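Local coordinates for putative HTH-type transcriptional regulator PH0061 (Pyrococcus horikoshii, PDB 2DBB), which probably binds specific DNA sequences as a transcriptional regulator of the AsnC family, with a helix-turn-helix DNA-binding domain, at residues L111-D116 with N122-F127; V15-E20 with A30-T35. One frame throughout, in Å; residues are numbered along the deposited sequence.

Interaction 1 of 2, residues L111-D116 with N122-F127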
# COMPACT_ATOMS: atom_id res chain seq x y z
N LEU B 111 3.68 -3.76 8.80
CA LEU B 111 3.21 -3.26 10.08
C LEU B 111 3.40 -1.74 10.16
O LEU B 111 4.39 -1.21 9.64
CB LEU B 111 4.01 -3.86 11.23
CG LEU B 111 4.21 -5.37 11.35
CD1 LEU B 111 5.13 -5.65 12.53
CD2 LEU B 111 2.86 -6.06 11.52
N LEU B 112 2.46 -1.06 10.80
CA LEU B 112 2.57 0.37 11.03
C LEU B 112 2.94 0.44 12.51
O LEU B 112 2.16 0.00 13.36
CB LEU B 112 1.24 1.09 10.81
CG LEU B 112 1.30 2.62 11.03
CD1 LEU B 112 2.17 3.24 9.95
CD2 LEU B 112 -0.10 3.22 11.00
N LEU B 113 4.13 0.96 12.81
CA LEU B 113 4.60 1.04 14.19
C LEU B 113 4.85 2.47 14.63
O LEU B 113 4.95 3.38 13.81
CB LEU B 113 5.91 0.26 14.34
CG LEU B 113 6.00 -1.16 13.80
CD1 LEU B 113 7.44 -1.61 13.80
CD2 LEU B 113 5.13 -2.10 14.62
N PRO B 114 4.95 2.68 15.96
CA PRO B 114 5.21 4.02 16.49
C PRO B 114 6.64 4.35 16.11
O PRO B 114 7.50 3.46 16.10
CB PRO B 114 5.05 3.83 18.00
CG PRO B 114 4.13 2.65 18.11
CD PRO B 114 4.64 1.74 17.04
N LYS B 115 6.91 5.61 15.79
CA LYS B 115 8.25 6.00 15.40
C LYS B 115 9.26 5.81 16.54
O LYS B 115 10.46 5.65 16.30
CB LYS B 115 8.25 7.46 14.93
CG LYS B 115 9.47 7.82 14.11
CD LYS B 115 9.39 9.21 13.53
CE LYS B 115 10.65 9.53 12.74
NZ LYS B 115 10.65 10.92 12.20
N ASP B 116 8.77 5.82 17.78
CA ASP B 116 9.64 5.64 18.95
C ASP B 116 10.24 4.23 18.96
O ASP B 116 9.51 3.23 19.00
CB ASP B 116 8.83 5.85 20.24
CG ASP B 116 9.67 5.67 21.50
OD1 ASP B 116 9.08 5.63 22.60
OD2 ASP B 116 10.91 5.56 21.38
N ASN B 122 8.86 -2.96 21.28
CA ASN B 122 7.94 -3.66 22.15
C ASN B 122 6.81 -4.22 21.30
O ASN B 122 6.40 -5.37 21.46
CB ASN B 122 7.34 -2.72 23.20
CG ASN B 122 8.27 -2.48 24.37
OD1 ASN B 122 7.90 -1.82 25.34
ND2 ASN B 122 9.49 -3.01 24.29
N LEU B 123 6.31 -3.39 20.39
CA LEU B 123 5.21 -3.79 19.52
C LEU B 123 5.61 -4.92 18.58
O LEU B 123 4.81 -5.81 18.31
CB LEU B 123 4.71 -2.59 18.71
CG LEU B 123 3.45 -2.85 17.88
CD1 LEU B 123 2.38 -3.49 18.76
CD2 LEU B 123 2.94 -1.55 17.28
N ILE B 124 6.85 -4.88 18.10
CA ILE B 124 7.32 -5.93 17.20
C ILE B 124 7.38 -7.26 17.94
O ILE B 124 6.99 -8.30 17.40
CB ILE B 124 8.72 -5.59 16.62
CG1 ILE B 124 8.59 -4.46 15.60
CG2 ILE B 124 9.33 -6.82 15.96
CD1 ILE B 124 9.90 -3.96 15.02
N SER B 125 7.87 -7.22 19.18
CA SER B 125 7.96 -8.43 20.00
C SER B 125 6.58 -9.00 20.23
O SER B 125 6.38 -10.21 20.18
CB SER B 125 8.60 -8.11 21.36
OG SER B 125 9.91 -7.61 21.18
N GLU B 126 5.61 -8.13 20.49
CA GLU B 126 4.25 -8.60 20.71
C GLU B 126 3.73 -9.28 19.46
O GLU B 126 3.15 -10.36 19.53
CB GLU B 126 3.31 -7.44 21.06
CG GLU B 126 3.55 -6.81 22.41
CD GLU B 126 2.26 -6.34 23.05
OE1 GLU B 126 1.49 -5.62 22.38
OE2 GLU B 126 2.01 -6.71 24.22
N PHE B 127 3.95 -8.65 18.31
CA PHE B 127 3.49 -9.22 17.06
C PHE B 127 4.14 -10.58 16.79
O PHE B 127 3.46 -11.54 16.43
CB PHE B 127 3.81 -8.29 15.88
CG PHE B 127 3.49 -8.89 14.55
CD1 PHE B 127 2.17 -9.03 14.13
CD2 PHE B 127 4.51 -9.38 13.73
CE1 PHE B 127 1.86 -9.65 12.93
CE2 PHE B 127 4.21 -10.01 12.53
CZ PHE B 127 2.89 -10.14 12.12
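Leu113 and Leu123 mark the nearest backbone approach, their CA atoms 7.2 Å apart, where the end of a strand, 111-114, packs against the helix that follows it. The two short axes come within 9.2 Å at an angle of 143°, the helix of this beta-alpha unit running back roughly antiparallel to the strand. The side chains that meet are all apolar, and no hydrogen bond joins the two segments.

Leu111 and Leu113, two apart on the strand, both turn their CB toward the helix. From Leu111, CD2 sits almost on the normal through the Phe127 ring centre, 3.9 Å from the centroid, a CH-pi contact over the face, while CD1 lies over the same face, toward the ring's CG-CD2 bond, 4.0 Å from CD2 of Phe127. Phe127 brings the ring there by setting CG opposite its own backbone N (chi1 174°). With an alanine here, the methyls of Leu111 would probably lose the flat surface they rest on and a gap would open between helix and strand.

Leu113 splits its branches between two helix residues. Its CD2 presses on CD2 of Leu123 at 3.5 Å, a tight methyl pair, and its CD1 meets CG1 of Ile124 at 3.6 Å, the two side chains crossing nearly at right angles. The same CD2 of Leu123 also touches CD of Pro114 at 3.7 Å, so one methyl bridges the last two strand residues.

The contact sets the third strand of a ferredoxin-like fold, as in the AsnC/Lrp effector domain, against its second helix, 117-129. Ile124 also reaches Val139 and Leu141 of strand 134-148, Phe127 rests on Val95 of strand 95-102, and Leu113 touches Ala70 of strand 67-76. Leu112 points away from this helix and packs on Ile151 of the second subunit.

Interaction 2 of 2, residues V15-E20 with A30-T35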
# COMPACT_ATOMS: atom_id res chain seq x y z
N VAL B 15 -10.81 3.69 -12.71
CA VAL B 15 -10.00 3.18 -11.62
C VAL B 15 -8.69 3.96 -11.55
O VAL B 15 -8.24 4.37 -10.47
CB VAL B 15 -9.72 1.67 -11.82
CG1 VAL B 15 -8.54 1.23 -10.97
CG2 VAL B 15 -10.97 0.87 -11.46
N LYS B 16 -8.07 4.16 -12.71
CA LYS B 16 -6.82 4.90 -12.80
C LYS B 16 -6.98 6.31 -12.23
O LYS B 16 -6.14 6.79 -11.47
CB LYS B 16 -6.37 4.98 -14.27
CG LYS B 16 -5.89 3.66 -14.88
CD LYS B 16 -4.48 3.33 -14.41
CE LYS B 16 -3.85 2.18 -15.20
NZ LYS B 16 -4.49 0.86 -14.92
N ILE B 17 -8.07 6.98 -12.61
CA ILE B 17 -8.34 8.33 -12.14
C ILE B 17 -8.61 8.41 -10.64
O ILE B 17 -8.01 9.24 -9.94
CB ILE B 17 -9.53 8.95 -12.92
CG1 ILE B 17 -9.17 9.02 -14.41
CG2 ILE B 17 -9.86 10.34 -12.39
CD1 ILE B 17 -10.30 9.49 -15.30
N LEU B 18 -9.49 7.55 -10.15
CA LEU B 18 -9.84 7.52 -8.73
C LEU B 18 -8.65 7.21 -7.83
O LEU B 18 -8.65 7.58 -6.66
CB LEU B 18 -10.94 6.49 -8.48
CG LEU B 18 -12.30 6.86 -9.06
CD1 LEU B 18 -13.28 5.73 -8.86
CD2 LEU B 18 -12.79 8.14 -8.39
N SER B 19 -7.65 6.54 -8.39
CA SER B 19 -6.47 6.20 -7.61
C SER B 19 -5.59 7.43 -7.38
O SER B 19 -4.78 7.44 -6.45
CB SER B 19 -5.67 5.08 -8.29
OG SER B 19 -5.14 5.49 -9.54
N GLU B 20 -5.76 8.47 -8.21
CA GLU B 20 -4.99 9.71 -8.07
C GLU B 20 -5.78 10.75 -7.28
O GLU B 20 -5.19 11.59 -6.58
CB GLU B 20 -4.62 10.29 -9.44
CG GLU B 20 -3.57 9.51 -10.23
CD GLU B 20 -2.22 9.42 -9.51
OE1 GLU B 20 -1.87 10.34 -8.74
OE2 GLU B 20 -1.51 8.42 -9.73
N ALA B 30 -17.49 12.61 -15.07
CA ALA B 30 -18.23 12.57 -16.32
C ALA B 30 -17.63 13.54 -17.34
O ALA B 30 -17.53 13.23 -18.53
CB ALA B 30 -19.71 12.91 -16.07
N ASP B 31 -17.22 14.72 -16.87
CA ASP B 31 -16.61 15.72 -17.74
C ASP B 31 -15.28 15.25 -18.30
O ASP B 31 -15.00 15.41 -19.48
CB ASP B 31 -16.42 17.03 -16.98
CG ASP B 31 -17.73 17.72 -16.66
OD1 ASP B 31 -18.74 17.35 -17.30
OD2 ASP B 31 -17.75 18.62 -15.80
N ILE B 32 -14.44 14.68 -17.43
CA ILE B 32 -13.14 14.18 -17.85
C ILE B 32 -13.29 13.03 -18.86
O ILE B 32 -12.53 12.94 -19.82
CB ILE B 32 -12.32 13.67 -16.64
CG1 ILE B 32 -11.87 14.86 -15.79
CG2 ILE B 32 -11.12 12.85 -17.12
CD1 ILE B 32 -11.33 14.48 -14.42
N LEU B 33 -14.29 12.17 -18.64
CA LEU B 33 -14.49 11.01 -19.51
C LEU B 33 -15.54 11.20 -20.61
O LEU B 33 -15.90 10.24 -21.29
CB LEU B 33 -14.84 9.78 -18.65
CG LEU B 33 -13.73 9.34 -17.68
CD1 LEU B 33 -14.24 8.24 -16.76
CD2 LEU B 33 -12.52 8.85 -18.47
N ASN B 34 -16.00 12.43 -20.78
CA ASN B 34 -16.99 12.74 -21.81
C ASN B 34 -18.18 11.78 -21.81
O ASN B 34 -18.47 11.13 -22.81
CB ASN B 34 -16.30 12.73 -23.18
CG ASN B 34 -17.21 13.22 -24.30
OD1 ASN B 34 -17.80 14.30 -24.21
ND2 ASN B 34 -17.31 12.43 -25.36
N THR B 35 -18.86 11.71 -20.67
CA THR B 35 -20.02 10.85 -20.52
C THR B 35 -20.95 11.57 -19.55
O THR B 35 -20.72 12.73 -19.21
CB THR B 35 -19.63 9.46 -19.96
OG1 THR B 35 -20.81 8.66 -19.79
CG2 THR B 35 -18.90 9.59 -18.64
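Ile17 reaches Ile32 and Leu33 with its longer branch: CG1 stands opposite the carbonyl carbon (chi1 -62°) and the chain then runs out fully extended (chi2 175°), carrying CD1 across to the end of helix 26-32. Leu33 is extended in a similar way (chi2 173°), and the two side chains meet tip to tip, CD1 of Ile17 lying 3.9 Å from CD2 of Leu33. Ile32 offers its short branch instead. Its CG2, placed opposite the backbone N, comes 3.9 Å from CD1 of Ile17, and these two side chains lie alongside each other, pointing opposite ways. One terminal methyl therefore touches both neighbours, and all of the contact across the segments is apolar.

The backbones stay well apart, with 9.5 Å between CA of Ile17 and CA of Ile32, so the side chains alone span the distance.

The contact joins helix 9-18 to the end of helix 26-32, the first helix of the predicted helix-turn-helix motif. It is a small surface contact, and Leu33 also packs on Gln13 and Leu14 of helix 9-18 and on Ile40 of helix 37-49, tying the three helices together. Elsewhere on helix 9-18, Leu18 packs on Ile58 of the second subunit, so this helix also takes part in the dimer.

How the interactions relate
Interaction 2 comes first along the chain and is complete before interaction 1 begins. Their centres are 38 Å apart, on opposite sides of the chain's centre, and their nearest atoms stay about 18 Å from each other. They share no helix or strand: interaction 2 joins helices 9-18 and 26-32 in the N-terminal helix-turn-helix region, whereas interaction 1 joins strand 107-114 to helix 117-129 in the C-terminal alpha+beta domain, of ferredoxin-like fold. This division into two parts is the familiar plan of the AsnC family. Each contact therefore lies within one part alone; the part holding interaction 2 contains the predicted DNA-binding motif.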